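Local coordinates for protein cytokinin riboside 5'-monophosphate phosphoribohydrolase (Corynebacterium glutamicum, PDB 5WQ3) that belongs to the LOG-like family of the SLOG clan, proteins with a Rossmann-like fold in which a parallel beta sheet lies between layers of helices, at residues H65-A70 with A102-G107; A59-L64 with K156-K161; P195-G200 with D236-F241; A70-G75 with Q164-L169. All blocks are in the same frame, centred on the assembly; numbering follows the deposited sequence.

Contact 1 (H65-A70 with A102-G107); sequences HEMPKA and AVVTGG
Two neighbouring strands of the parallel sheet, 70-74 and 102-105, start side by side here, the first of them soon after the chain leaves helix 46-64. One parallel bridge pairs Ala70 with Ala102. Ala102 N donates to Lys69 O at 2.9 Å, in the carbonyl plane and fairly straight at 158°, while Ala70 CA lies 3.3 Å from Ala102 O in a CA-H...O contact. Both alanine methyls sit on the same face of the sheet, CB to CB 3.8 Å. Met67 reaches in from the loop to Ala102 and Val104: CG stands beside the backbone N, and bends at chi2 (-72°) and chi3 (-68°) fold the chain back, so that its tip CE touches Ala102 CB at 3.7 Å and Val104 CG2 at 4.0 Å. That same CG2, the branch beside the Val104 backbone N, also meets Ala70 CB. Pro68 CG leans on Ala102 CB more loosely, at 4.2 Å. Farther along, Thr105 OG1 accepts from Gly107 N at 2.9 Å, an ST turn that curls the chain as the strand ends; Asn116 bonds the same hydroxyl. A strand running straight into a glycine-rich turn is characteristic of Rossmann-like SLOG proteins.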
loop_
_atom_site.group_PDB
_atom_site.type_symbol
_atom_site.label_atom_id
_atom_site.label_comp_id
_atom_site.label_asym_id
_atom_site.label_seq_id
_atom_site.Cartn_x
_atom_site.Cartn_y
_atom_site.Cartn_z
ATOM N N HIS C 65 -61.808 -31.053 -6.086
ATOM C CA HIS C 65 -63.107 -31.682 -5.860
ATOM C C HIS C 65 -63.770 -32.027 -7.189
ATOM O O HIS C 65 -64.375 -33.086 -7.349
ATOM C CB HIS C 65 -64.070 -30.738 -5.117
ATOM C CG HIS C 65 -65.402 -31.338 -4.915
ATOM N ND1 HIS C 65 -65.592 -32.482 -4.159
ATOM C CD2 HIS C 65 -66.616 -31.006 -5.418
ATOM C CE1 HIS C 65 -66.872 -32.821 -4.188
ATOM N NE2 HIS C 65 -67.514 -31.944 -4.946
ATOM N N GLU C 66 -63.692 -31.118 -8.121
ATOM C CA GLU C 66 -64.389 -31.298 -9.380
ATOM C C GLU C 66 -63.656 -32.105 -10.445
ATOM O O GLU C 66 -64.116 -32.211 -11.584
ATOM C CB GLU C 66 -64.762 -29.939 -9.927
ATOM C CG GLU C 66 -65.622 -29.175 -8.899
ATOM C CD GLU C 66 -66.378 -28.021 -9.503
ATOM O OE1 GLU C 66 -66.109 -27.667 -10.689
ATOM O OE2 GLU C 66 -67.250 -27.478 -8.776
ATOM N N MET C 67 -62.529 -32.677 -10.104
ATOM C CA MET C 67 -61.672 -33.345 -11.124
ATOM C C MET C 67 -62.468 -34.344 -11.957
ATOM O O MET C 67 -63.283 -35.098 -11.455
ATOM C CB MET C 67 -60.500 -34.087 -10.474
ATOM C CG MET C 67 -59.279 -33.293 -10.124
ATOM S SD MET C 67 -58.265 -32.750 -11.536
ATOM C CE MET C 67 -57.553 -34.221 -12.222
ATOM N N PRO C 68 -62.223 -34.351 -13.252
ATOM C CA PRO C 68 -62.707 -35.435 -14.081
ATOM C C PRO C 68 -61.871 -36.719 -13.851
ATOM O O PRO C 68 -60.893 -36.709 -13.135
ATOM C CB PRO C 68 -62.404 -34.917 -15.499
ATOM C CG PRO C 68 -61.148 -34.100 -15.310
ATOM C CD PRO C 68 -61.353 -33.415 -13.991
ATOM N N LYS C 69 -62.250 -37.810 -14.492
ATOM C CA LYS C 69 -61.481 -39.040 -14.340
ATOM C C LYS C 69 -59.981 -38.803 -14.672
ATOM O O LYS C 69 -59.639 -37.989 -15.534
ATOM C CB LYS C 69 -62.125 -40.164 -15.145
ATOM C CG LYS C 69 -61.856 -40.041 -16.632
ATOM C CD LYS C 69 -62.437 -41.311 -17.277
ATOM C CE LYS C 69 -62.585 -41.127 -18.756
ATOM N NZ LYS C 69 -63.371 -42.279 -19.224
ATOM N N ALA C 70 -59.090 -39.491 -13.956
ATOM C CA ALA C 70 -57.679 -39.158 -13.918
ATOM C C ALA C 70 -56.808 -40.344 -13.605
ATOM O O ALA C 70 -57.252 -41.256 -12.894
ATOM C CB ALA C 70 -57.429 -38.031 -12.912
ATOM N N ALA C 102 -57.592 -37.107 -17.400
ATOM C CA ALA C 102 -56.604 -36.139 -16.865
ATOM C C ALA C 102 -55.348 -36.876 -16.430
ATOM O O ALA C 102 -55.423 -38.027 -16.057
ATOM C CB ALA C 102 -57.191 -35.369 -15.673
ATOM N N VAL C 103 -54.191 -36.216 -16.522
ATOM C CA VAL C 103 -52.927 -36.794 -16.174
ATOM C C VAL C 103 -52.385 -35.962 -15.029
ATOM O O VAL C 103 -52.234 -34.733 -15.183
ATOM C CB VAL C 103 -51.987 -36.736 -17.361
ATOM C CG1 VAL C 103 -50.560 -37.074 -16.976
ATOM C CG2 VAL C 103 -52.523 -37.654 -18.463
ATOM N N VAL C 104 -52.175 -36.614 -13.903
ATOM C CA VAL C 104 -51.714 -36.018 -12.663
ATOM C C VAL C 104 -50.310 -36.515 -12.357
ATOM O O VAL C 104 -50.062 -37.752 -12.397
ATOM C CB VAL C 104 -52.596 -36.457 -11.506
ATOM C CG1 VAL C 104 -52.219 -35.771 -10.190
ATOM C CG2 VAL C 104 -54.034 -36.182 -11.845
ATOM N N THR C 105 -49.404 -35.567 -12.030
ATOM C CA THR C 105 -48.036 -35.935 -11.615
ATOM C C THR C 105 -47.635 -35.204 -10.359
ATOM O O THR C 105 -48.295 -34.264 -9.965
ATOM C CB THR C 105 -47.008 -35.528 -12.642
ATOM O OG1 THR C 105 -47.009 -34.083 -12.777
ATOM C CG2 THR C 105 -47.276 -36.177 -13.932
ATOM N N GLY C 106 -46.466 -35.547 -9.804
ATOM C CA GLY C 106 -45.816 -34.704 -8.816
ATOM C C GLY C 106 -45.324 -33.317 -9.250
ATOM O O GLY C 106 -44.767 -32.593 -8.418
ATOM N N GLY C 107 -45.495 -32.963 -10.533
ATOM C CA GLY C 107 -45.238 -31.601 -11.046
ATOM C C GLY C 107 -43.762 -31.152 -11.120
ATOM O O GLY C 107 -43.519 -30.041 -11.357
#

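Contact 2 (A59-L64 with K156-K161); sequences AGFDAL and KTMFLK. With EDO (1,2-ethanediol), chain L.
Lys156 NZ is the best-held polar atom, gripped by two carboxylates of helix 173-188 in salt bridges, Asp177 OD2 and Glu181 OE1. Its helix, 152-162, runs beside helix 46-64 in the layer that packs on one face of the Rossmann-like sheet. The axes of the short segments approach to 10.6 Å and cross at -30°, a wide spacing bridged by long side chains. Lys161 makes the cation-pi contact: CG is anti to the backbone N (chi1 -167°), the chain beyond is extended, and NZ comes to 3.3 Å from the Phe61 ring centroid, 4° off the normal. The ring probably helps stabilise the ammonium charge, which also has a hydrogen bond close by in the chain. Met158, bent at chi2, sets SD at the edge of the Phe61 ring, 5.1 Å from the centroid, a Met-aromatic contact. The bare CA of Gly60 lets Met158 CE approach to 3.9 Å. Thr157 OG1 donates to Phe153 O and takes a weak bond from O1 of a 1,2-ethanediol. Deeper in, Leu64 and Met158 both rest on Leu129, and Leu64 CD1 meets Met158 CB at 3.9 Å, the two chains crossing near a right angle.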
loop_
_atom_site.group_PDB
_atom_site.type_symbol
_atom_site.label_atom_id
_atom_site.label_comp_id
_atom_site.label_asym_id
_atom_site.label_seq_id
_atom_site.Cartn_x
_atom_site.Cartn_y
_atom_site.Cartn_z
ATOM N N ALA C 59 -57.470 -26.835 1.000
ATOM C CA ALA C 59 -57.126 -26.298 -0.318
ATOM C C ALA C 59 -57.028 -27.366 -1.402
ATOM O O ALA C 59 -57.422 -27.133 -2.580
ATOM C CB ALA C 59 -55.776 -25.553 -0.253
ATOM N N GLY C 60 -56.533 -28.527 -1.006
ATOM C CA GLY C 60 -56.408 -29.629 -1.956
ATOM C C GLY C 60 -57.801 -30.201 -2.282
ATOM O O GLY C 60 -58.149 -30.357 -3.473
ATOM N N PHE C 61 -58.640 -30.409 -1.254
ATOM C CA PHE C 61 -59.979 -30.997 -1.436
ATOM C C PHE C 61 -60.829 -29.998 -2.250
ATOM O O PHE C 61 -61.569 -30.364 -3.159
ATOM C CB PHE C 61 -60.728 -31.343 -0.109
ATOM C CG PHE C 61 -60.123 -32.472 0.703
ATOM C CD1 PHE C 61 -59.076 -33.289 0.206
ATOM C CD2 PHE C 61 -60.613 -32.730 1.974
ATOM C CE1 PHE C 61 -58.553 -34.287 0.968
ATOM C CE2 PHE C 61 -60.099 -33.750 2.753
ATOM C CZ PHE C 61 -59.048 -34.551 2.244
ATOM N N ASP C 62 -60.673 -28.715 -1.940
ATOM C CA ASP C 62 -61.370 -27.678 -2.642
ATOM C C ASP C 62 -61.016 -27.546 -4.117
ATOM O O ASP C 62 -61.882 -27.488 -4.943
ATOM C CB ASP C 62 -61.148 -26.341 -1.942
ATOM C CG ASP C 62 -62.266 -25.392 -2.241
ATOM O OD1 ASP C 62 -63.426 -25.712 -1.971
ATOM O OD2 ASP C 62 -61.999 -24.407 -2.886
ATOM N N ALA C 63 -59.749 -27.531 -4.431
ATOM C CA ALA C 63 -59.271 -27.361 -5.788
ATOM C C ALA C 63 -59.496 -28.603 -6.679
ATOM O O ALA C 63 -59.551 -28.476 -7.890
ATOM C CB ALA C 63 -57.789 -27.091 -5.752
ATOM N N LEU C 64 -59.497 -29.792 -6.089
ATOM C CA LEU C 64 -59.543 -31.039 -6.899
ATOM C C LEU C 64 -60.899 -31.679 -6.832
ATOM O O LEU C 64 -61.185 -32.707 -7.471
ATOM C CB LEU C 64 -58.495 -32.022 -6.406
ATOM C CG LEU C 64 -57.075 -31.510 -6.477
ATOM C CD1 LEU C 64 -56.075 -32.491 -5.851
ATOM C CD2 LEU C 64 -56.702 -31.293 -7.927
ATOM N N LYS C 156 -49.795 -36.975 -0.832
ATOM C CA LYS C 156 -50.024 -38.405 -1.180
ATOM C C LYS C 156 -51.502 -38.778 -1.086
ATOM O O LYS C 156 -51.981 -39.595 -1.859
ATOM C CB LYS C 156 -49.196 -39.353 -0.294
ATOM C CG LYS C 156 -47.685 -39.468 -0.564
ATOM C CD LYS C 156 -47.027 -40.181 0.650
ATOM C CE LYS C 156 -45.916 -41.164 0.270
ATOM N NZ LYS C 156 -45.586 -42.130 1.380
ATOM N N THR C 157 -52.252 -38.199 -0.142
ATOM C CA THR C 157 -53.644 -38.410 -0.101
ATOM C C THR C 157 -54.341 -37.958 -1.412
ATOM O O THR C 157 -55.280 -38.629 -1.842
ATOM C CB THR C 157 -54.253 -37.616 1.091
ATOM O OG1 THR C 157 -53.594 -38.058 2.281
ATOM C CG2 THR C 157 -55.664 -37.901 1.269
ATOM N N MET C 158 -53.929 -36.813 -1.994
ATOM C CA MET C 158 -54.607 -36.245 -3.139
ATOM C C MET C 158 -54.462 -37.190 -4.324
ATOM O O MET C 158 -55.406 -37.330 -5.092
ATOM C CB MET C 158 -54.029 -34.905 -3.511
ATOM C CG MET C 158 -54.075 -33.778 -2.474
ATOM S SD MET C 158 -55.659 -33.572 -1.772
ATOM C CE MET C 158 -55.225 -32.836 -0.179
ATOM N N PHE C 159 -53.326 -37.879 -4.454
ATOM C CA PHE C 159 -53.160 -38.838 -5.589
ATOM C C PHE C 159 -54.157 -39.986 -5.533
ATOM O O PHE C 159 -54.720 -40.369 -6.574
ATOM C CB PHE C 159 -51.747 -39.403 -5.651
ATOM C CG PHE C 159 -50.664 -38.385 -5.934
ATOM C CD1 PHE C 159 -50.740 -37.536 -6.989
ATOM C CD2 PHE C 159 -49.546 -38.312 -5.125
ATOM C CE1 PHE C 159 -49.723 -36.637 -7.264
ATOM C CE2 PHE C 159 -48.499 -37.409 -5.404
ATOM C CZ PHE C 159 -48.601 -36.556 -6.466
ATOM N N LEU C 160 -54.427 -40.508 -4.322
ATOM C CA LEU C 160 -55.321 -41.613 -4.141
ATOM C C LEU C 160 -56.763 -41.172 -4.228
ATOM O O LEU C 160 -57.605 -41.903 -4.716
ATOM C CB LEU C 160 -55.102 -42.316 -2.790
ATOM C CG LEU C 160 -53.806 -43.142 -2.696
ATOM C CD1 LEU C 160 -53.464 -43.479 -1.237
ATOM C CD2 LEU C 160 -53.962 -44.399 -3.568
ATOM N N LYS C 161 -57.061 -39.994 -3.714
ATOM C CA LYS C 161 -58.461 -39.546 -3.663
ATOM C C LYS C 161 -58.980 -39.051 -5.044
ATOM O O LYS C 161 -60.157 -39.212 -5.321
ATOM C CB LYS C 161 -58.625 -38.399 -2.618
ATOM C CG LYS C 161 -60.087 -38.094 -2.279
ATOM C CD LYS C 161 -60.197 -37.032 -1.193
ATOM C CE LYS C 161 -61.655 -36.748 -0.869
ATOM N NZ LYS C 161 -61.786 -35.550 -0.005
HETATM C C1 EDO L . -51.999 -41.324 1.595
HETATM O O1 EDO L . -53.247 -41.408 2.250
HETATM C C2 EDO L . -51.089 -42.333 2.239
HETATM O O2 EDO L . -50.030 -41.633 2.866
#

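Contact 3 (P195-G200 with D236-F241); sequences PIVLIG and DQAVKF. With PGE (triethylene glycol), chain M.
Helix 235-246 lies along strand 196-199 in the reverse direction, the short segments 173° apart and 9.2 Å from axis to axis, as a helix does when it packs on the parallel sheet of an alpha/beta fold. The tight part is the row of side chains that reach the helix. Ala238 CB sits against two strand residues, Val197 CG1 at 4.0 Å and Ile199 CD1 at 3.9 Å; the isoleucine gets there by its tip, bent at chi2 (-74°). Val197 divides its work: CG1, anti to the backbone N, takes the alanine, while CG2, beside the N, touches Phe241 CD2 at 3.9 Å. The phenyl group, thrown toward the strand with CG anti to its own N (chi1 -177°), extends along to Pro195, whose CB lies 3.7 Å from Phe241 CE2. Ile196 turns its side chain the other way, to helix 173-188. The looser side is the outer surface of the helix, where Asp236 pairs with Lys95 and Lys240 with Asp244. There the extended Gln237 donates from NE2 to O3 of a triethylene glycol at 3.1 Å, while Gln237 OE1 is bonded to Thr232, consistent with this orientation of the amide. Across the interface no hydrogen bond forms, so helix and strand are held by apolar contact alone, and the polar groups of the helix find their partners elsewhere.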
loop_
_atom_site.group_PDB
_atom_site.type_symbol
_atom_site.label_atom_id
_atom_site.label_comp_id
_atom_site.label_asym_id
_atom_site.label_seq_id
_atom_site.Cartn_x
_atom_site.Cartn_y
_atom_site.Cartn_z
ATOM N N PRO C 195 -56.385 -49.696 -11.234
ATOM C CA PRO C 195 -55.307 -50.443 -11.920
ATOM C C PRO C 195 -53.918 -49.820 -11.723
ATOM O O PRO C 195 -53.757 -48.609 -11.508
ATOM C CB PRO C 195 -55.755 -50.429 -13.386
ATOM C CG PRO C 195 -56.657 -49.257 -13.485
ATOM C CD PRO C 195 -57.377 -49.218 -12.179
ATOM N N ILE C 196 -52.892 -50.668 -11.803
ATOM C CA ILE C 196 -51.581 -50.269 -11.455
ATOM C C ILE C 196 -50.739 -50.811 -12.571
ATOM O O ILE C 196 -50.791 -52.032 -12.852
ATOM C CB ILE C 196 -51.114 -50.882 -10.118
ATOM C CG1 ILE C 196 -52.004 -50.414 -8.941
ATOM C CG2 ILE C 196 -49.631 -50.531 -9.911
ATOM C CD1 ILE C 196 -51.753 -51.189 -7.678
ATOM N N VAL C 197 -50.007 -49.925 -13.216
ATOM C CA VAL C 197 -49.198 -50.356 -14.367
ATOM C C VAL C 197 -47.763 -49.938 -14.204
ATOM O O VAL C 197 -47.502 -48.792 -13.756
ATOM C CB VAL C 197 -49.685 -49.731 -15.681
ATOM C CG1 VAL C 197 -48.878 -50.307 -16.857
ATOM C CG2 VAL C 197 -51.158 -49.990 -15.861
ATOM N N LEU C 198 -46.822 -50.870 -14.510
ATOM C CA LEU C 198 -45.397 -50.516 -14.502
ATOM C C LEU C 198 -44.907 -50.522 -15.954
ATOM O O LEU C 198 -45.135 -51.490 -16.654
ATOM C CB LEU C 198 -44.522 -51.474 -13.594
ATOM C CG LEU C 198 -45.059 -51.886 -12.167
ATOM C CD1 LEU C 198 -44.120 -52.810 -11.453
ATOM C CD2 LEU C 198 -45.326 -50.706 -11.248
ATOM N N ILE C 199 -44.214 -49.479 -16.371
ATOM C CA ILE C 199 -43.664 -49.352 -17.707
ATOM C C ILE C 199 -42.167 -49.558 -17.710
ATOM O O ILE C 199 -41.479 -48.857 -17.058
ATOM C CB ILE C 199 -43.920 -47.967 -18.281
ATOM C CG1 ILE C 199 -45.393 -47.603 -18.206
ATOM C CG2 ILE C 199 -43.331 -47.836 -19.664
ATOM C CD1 ILE C 199 -46.301 -48.276 -19.170
ATOM N N GLY C 200 -41.687 -50.500 -18.510
ATOM C CA GLY C 200 -40.291 -50.800 -18.580
ATOM C C GLY C 200 -40.095 -52.192 -18.036
ATOM O O GLY C 200 -39.963 -52.402 -16.849
ATOM N N ASP C 236 -49.938 -48.375 -25.572
ATOM C CA ASP C 236 -51.346 -48.589 -25.883
ATOM C C ASP C 236 -51.953 -49.712 -25.069
ATOM O O ASP C 236 -53.096 -49.658 -24.655
ATOM C CB ASP C 236 -51.513 -48.917 -27.344
ATOM C CG ASP C 236 -51.247 -47.767 -28.211
ATOM O OD1 ASP C 236 -51.750 -46.643 -27.960
ATOM O OD2 ASP C 236 -50.524 -47.994 -29.177
ATOM N N GLN C 237 -51.199 -50.785 -24.857
ATOM C CA GLN C 237 -51.673 -51.802 -23.952
ATOM C C GLN C 237 -51.881 -51.272 -22.541
ATOM O O GLN C 237 -52.773 -51.783 -21.850
ATOM C CB GLN C 237 -50.679 -52.946 -23.824
ATOM C CG GLN C 237 -51.137 -54.099 -22.985
ATOM C CD GLN C 237 -50.040 -55.156 -22.832
ATOM O OE1 GLN C 237 -48.872 -54.876 -23.088
ATOM N NE2 GLN C 237 -50.414 -56.352 -22.423
ATOM N N ALA C 238 -50.980 -50.406 -22.067
ATOM C CA ALA C 238 -51.109 -49.846 -20.709
ATOM C C ALA C 238 -52.423 -49.150 -20.601
ATOM O O ALA C 238 -53.175 -49.340 -19.628
ATOM C CB ALA C 238 -50.001 -48.834 -20.427
ATOM N N VAL C 239 -52.720 -48.339 -21.613
ATOM C CA VAL C 239 -53.893 -47.424 -21.493
ATOM C C VAL C 239 -55.170 -48.267 -21.628
ATOM O O VAL C 239 -56.152 -48.104 -20.893
ATOM C CB VAL C 239 -53.762 -46.337 -22.557
ATOM C CG1 VAL C 239 -55.033 -45.546 -22.748
ATOM C CG2 VAL C 239 -52.561 -45.490 -22.247
ATOM N N LYS C 240 -55.149 -49.212 -22.551
ATOM C CA LYS C 240 -56.212 -50.214 -22.654
ATOM C C LYS C 240 -56.449 -51.046 -21.404
ATOM O O LYS C 240 -57.584 -51.363 -21.119
ATOM C CB LYS C 240 -55.942 -51.189 -23.850
ATOM C CG LYS C 240 -57.163 -52.015 -24.217
ATOM C CD LYS C 240 -56.858 -53.065 -25.322
ATOM C CE LYS C 240 -58.167 -53.602 -25.940
ATOM N NZ LYS C 240 -58.937 -54.414 -24.970
ATOM N N PHE C 241 -55.402 -51.406 -20.656
ATOM C CA PHE C 241 -55.580 -52.115 -19.411
ATOM C C PHE C 241 -56.411 -51.228 -18.448
ATOM O O PHE C 241 -57.296 -51.660 -17.802
ATOM C CB PHE C 241 -54.227 -52.374 -18.843
ATOM C CG PHE C 241 -54.227 -53.169 -17.580
ATOM C CD1 PHE C 241 -54.297 -54.555 -17.602
ATOM C CD2 PHE C 241 -54.090 -52.510 -16.348
ATOM C CE1 PHE C 241 -54.248 -55.295 -16.415
ATOM C CE2 PHE C 241 -54.030 -53.216 -15.192
ATOM C CZ PHE C 241 -54.094 -54.622 -15.203
HETATM O O4 PGE M . -44.716 -57.712 -20.541
HETATM C C6 PGE M . -45.975 -57.368 -21.110
HETATM C C5 PGE M . -46.984 -58.394 -20.620
HETATM O O3 PGE M . -48.226 -58.181 -21.285
#

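Contact 4 (A70-G75 with Q164-L169); sequences AVTVFG and QAFVCL
Strands 70-74 and 166-168 run parallel, their short axes 4.8 Å apart and crossed at -21°, with Thr72 opposite Phe166, Val73 opposite Val167 and Phe74 opposite Cys168. Thr72 uses both its backbone groups on this neighbour: N donates to Ala165 O, and its O receives Val167 N at 3.0 Å, nearly along the C=O axis and almost straight at 171°. Phe74 repeats the pattern, its N bonded to Val167 O and its O to Leu169 N at 2.8 Å. At the start Gln164 grips Ala70 twice. Gln164 N donates to Ala70 O from above the carbonyl plane, and the side chain, bent at chi2, returns to set a lone pair of OE1 on Ala70 N at 3.0 Å. Strands 70-74 and 166-168 form the middle of the Rossmann-like sheet, the switch point where the strand order turns from one wing (102-105) to the other (196-199). On the face bearing Phe166 and Phe74 the rings, in one of two conformers of Phe166, make a T-shaped stack: planes at 80°, centroids 5.0 Å apart, with Phe74 CE2 over the middle of the Phe166 face. Thr72 CB lies alongside the same ring, 3.6 Å from Phe166 CD1, and its hydroxyl bonds Ser163 OG. On the face of Val73 and Val167, helix 84-98 closes over the aliphatic groups; Val71 CG1 meets Val167 CG2 at 3.9 Å, and Val73 CG1 touches CD1 of Leu169, the residue just before the family's PGGxGTxxE motif.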
loop_
_atom_site.group_PDB
_atom_site.type_symbol
_atom_site.label_atom_id
_atom_site.label_comp_id
_atom_site.label_asym_id
_atom_site.label_seq_id
_atom_site.Cartn_x
_atom_site.Cartn_y
_atom_site.Cartn_z
ATOM N N ALA C 70 -59.090 -39.491 -13.956
ATOM C CA ALA C 70 -57.679 -39.158 -13.918
ATOM C C ALA C 70 -56.808 -40.344 -13.605
ATOM O O ALA C 70 -57.252 -41.256 -12.894
ATOM C CB ALA C 70 -57.429 -38.031 -12.912
ATOM N N VAL C 71 -55.586 -40.312 -14.181
ATOM C CA VAL C 71 -54.522 -41.210 -13.887
ATOM C C VAL C 71 -53.344 -40.419 -13.320
ATOM O O VAL C 71 -52.974 -39.409 -13.883
ATOM C CB VAL C 71 -54.076 -41.922 -15.174
ATOM C CG1 VAL C 71 -52.946 -42.899 -14.867
ATOM C CG2 VAL C 71 -55.278 -42.648 -15.743
ATOM N N THR C 72 -52.734 -40.946 -12.273
ATOM C CA THR C 72 -51.493 -40.430 -11.743
ATOM C C THR C 72 -50.323 -41.176 -12.357
ATOM O O THR C 72 -50.301 -42.366 -12.394
ATOM C CB THR C 72 -51.380 -40.522 -10.196
ATOM O OG1 THR C 72 -52.436 -39.846 -9.566
ATOM C CG2 THR C 72 -50.103 -39.898 -9.719
ATOM N N VAL C 73 -49.357 -40.426 -12.828
ATOM C CA VAL C 73 -48.083 -41.046 -13.382
ATOM C C VAL C 73 -46.890 -40.556 -12.509
ATOM O O VAL C 73 -46.771 -39.377 -12.219
ATOM C CB VAL C 73 -47.828 -40.631 -14.857
ATOM C CG1 VAL C 73 -46.641 -41.402 -15.466
ATOM C CG2 VAL C 73 -49.084 -40.875 -15.662
ATOM N N PHE C 74 -46.023 -41.483 -12.133
ATOM C CA PHE C 74 -44.875 -41.258 -11.280
ATOM C C PHE C 74 -43.685 -41.756 -12.112
ATOM O O PHE C 74 -43.867 -42.591 -13.008
ATOM C CB PHE C 74 -44.920 -42.118 -9.998
ATOM C CG PHE C 74 -45.988 -41.727 -9.072
ATOM C CD1 PHE C 74 -45.944 -40.504 -8.468
ATOM C CD2 PHE C 74 -47.136 -42.524 -8.925
ATOM C CE1 PHE C 74 -46.963 -40.082 -7.648
ATOM C CE2 PHE C 74 -48.197 -42.104 -8.140
ATOM C CZ PHE C 74 -48.093 -40.883 -7.478
ATOM N N GLY C 75 -42.518 -41.214 -11.806
ATOM C CA GLY C 75 -41.244 -41.696 -12.346
ATOM C C GLY C 75 -40.160 -40.708 -11.977
ATOM O O GLY C 75 -40.474 -39.608 -11.477
ATOM N N GLN C 164 -57.793 -42.525 -10.357
ATOM C CA GLN C 164 -58.341 -43.897 -10.247
ATOM C C GLN C 164 -57.381 -44.947 -10.862
ATOM O O GLN C 164 -57.755 -46.072 -11.076
ATOM C CB GLN C 164 -59.687 -43.962 -10.971
ATOM C CG GLN C 164 -60.740 -42.984 -10.399
ATOM C CD GLN C 164 -60.624 -41.551 -10.886
ATOM O OE1 GLN C 164 -60.511 -41.280 -12.081
ATOM N NE2 GLN C 164 -60.769 -40.600 -9.950
ATOM N N ALA C 165 -56.147 -44.575 -11.097
ATOM C CA ALA C 165 -55.164 -45.530 -11.625
ATOM C C ALA C 165 -53.819 -44.895 -11.394
ATOM O O ALA C 165 -53.721 -43.681 -11.322
ATOM C CB ALA C 165 -55.381 -45.769 -13.130
ATOM N N PHE C 166 -52.788 -45.732 -11.202
ATOM C CA PHE C 166 -51.410 -45.312 -11.061
ATOM C C PHE C 166 -50.600 -46.038 -12.164
ATOM O O PHE C 166 -50.691 -47.258 -12.308
ATOM C CB PHE C 166 -50.778 -45.765 -9.732
ATOM C CG PHE C 166 -50.937 -44.812 -8.544
ATOM C CD1 PHE C 166 -51.783 -43.734 -8.579
ATOM C CD2 PHE C 166 -50.266 -45.096 -7.336
ATOM C CE1 PHE C 166 -51.936 -42.921 -7.457
ATOM C CE2 PHE C 166 -50.415 -44.297 -6.212
ATOM C CZ PHE C 166 -51.272 -43.189 -6.274
ATOM N N VAL C 167 -49.800 -45.270 -12.874
ATOM C CA VAL C 167 -48.782 -45.774 -13.789
ATOM C C VAL C 167 -47.401 -45.320 -13.343
ATOM O O VAL C 167 -47.148 -44.167 -13.138
ATOM C CB VAL C 167 -48.995 -45.240 -15.201
ATOM C CG1 VAL C 167 -47.904 -45.768 -16.149
ATOM C CG2 VAL C 167 -50.352 -45.642 -15.680
ATOM N N CYS C 168 -46.483 -46.263 -13.189
ATOM C CA CYS C 168 -45.135 -45.919 -12.727
ATOM C C CYS C 168 -44.151 -46.147 -13.833
ATOM O O CYS C 168 -43.872 -47.297 -14.179
ATOM C CB CYS C 168 -44.768 -46.799 -11.541
ATOM S SG CYS C 168 -45.800 -46.548 -10.062
ATOM N N LEU C 169 -43.671 -45.051 -14.414
ATOM C CA LEU C 169 -42.453 -45.068 -15.201
ATOM C C LEU C 169 -41.272 -45.414 -14.284
ATOM O O LEU C 169 -41.380 -45.440 -13.015
ATOM C CB LEU C 169 -42.247 -43.763 -15.955
ATOM C CG LEU C 169 -43.322 -43.276 -16.962
ATOM C CD1 LEU C 169 -43.283 -41.807 -17.292
ATOM C CD2 LEU C 169 -43.177 -44.036 -18.274
#

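From the N terminus, helix 46-64 opens contact 2, which closes its loop only when helix 152-162 arrives some ninety residues later. Contact 1 lies wholly within that loop, closed at 102-107 after one intervening helix. Contact 4 starts from the same Ala70 but closes beyond both, at 164-169, so it crosses contacts 1 and 2. Contact 3 follows in series, its loop opening at 195-200 and closing at 236-241 on helix 235-246. Contacts 1 and 4 set strand 70-74 between strands 102-105 and 166-168, and backbone bonds from Val197 to Phe166 and Cys168 carry the sheet on to contact 3. Phe159 of the contact 2 helix packs on residues of contacts 1 and 4.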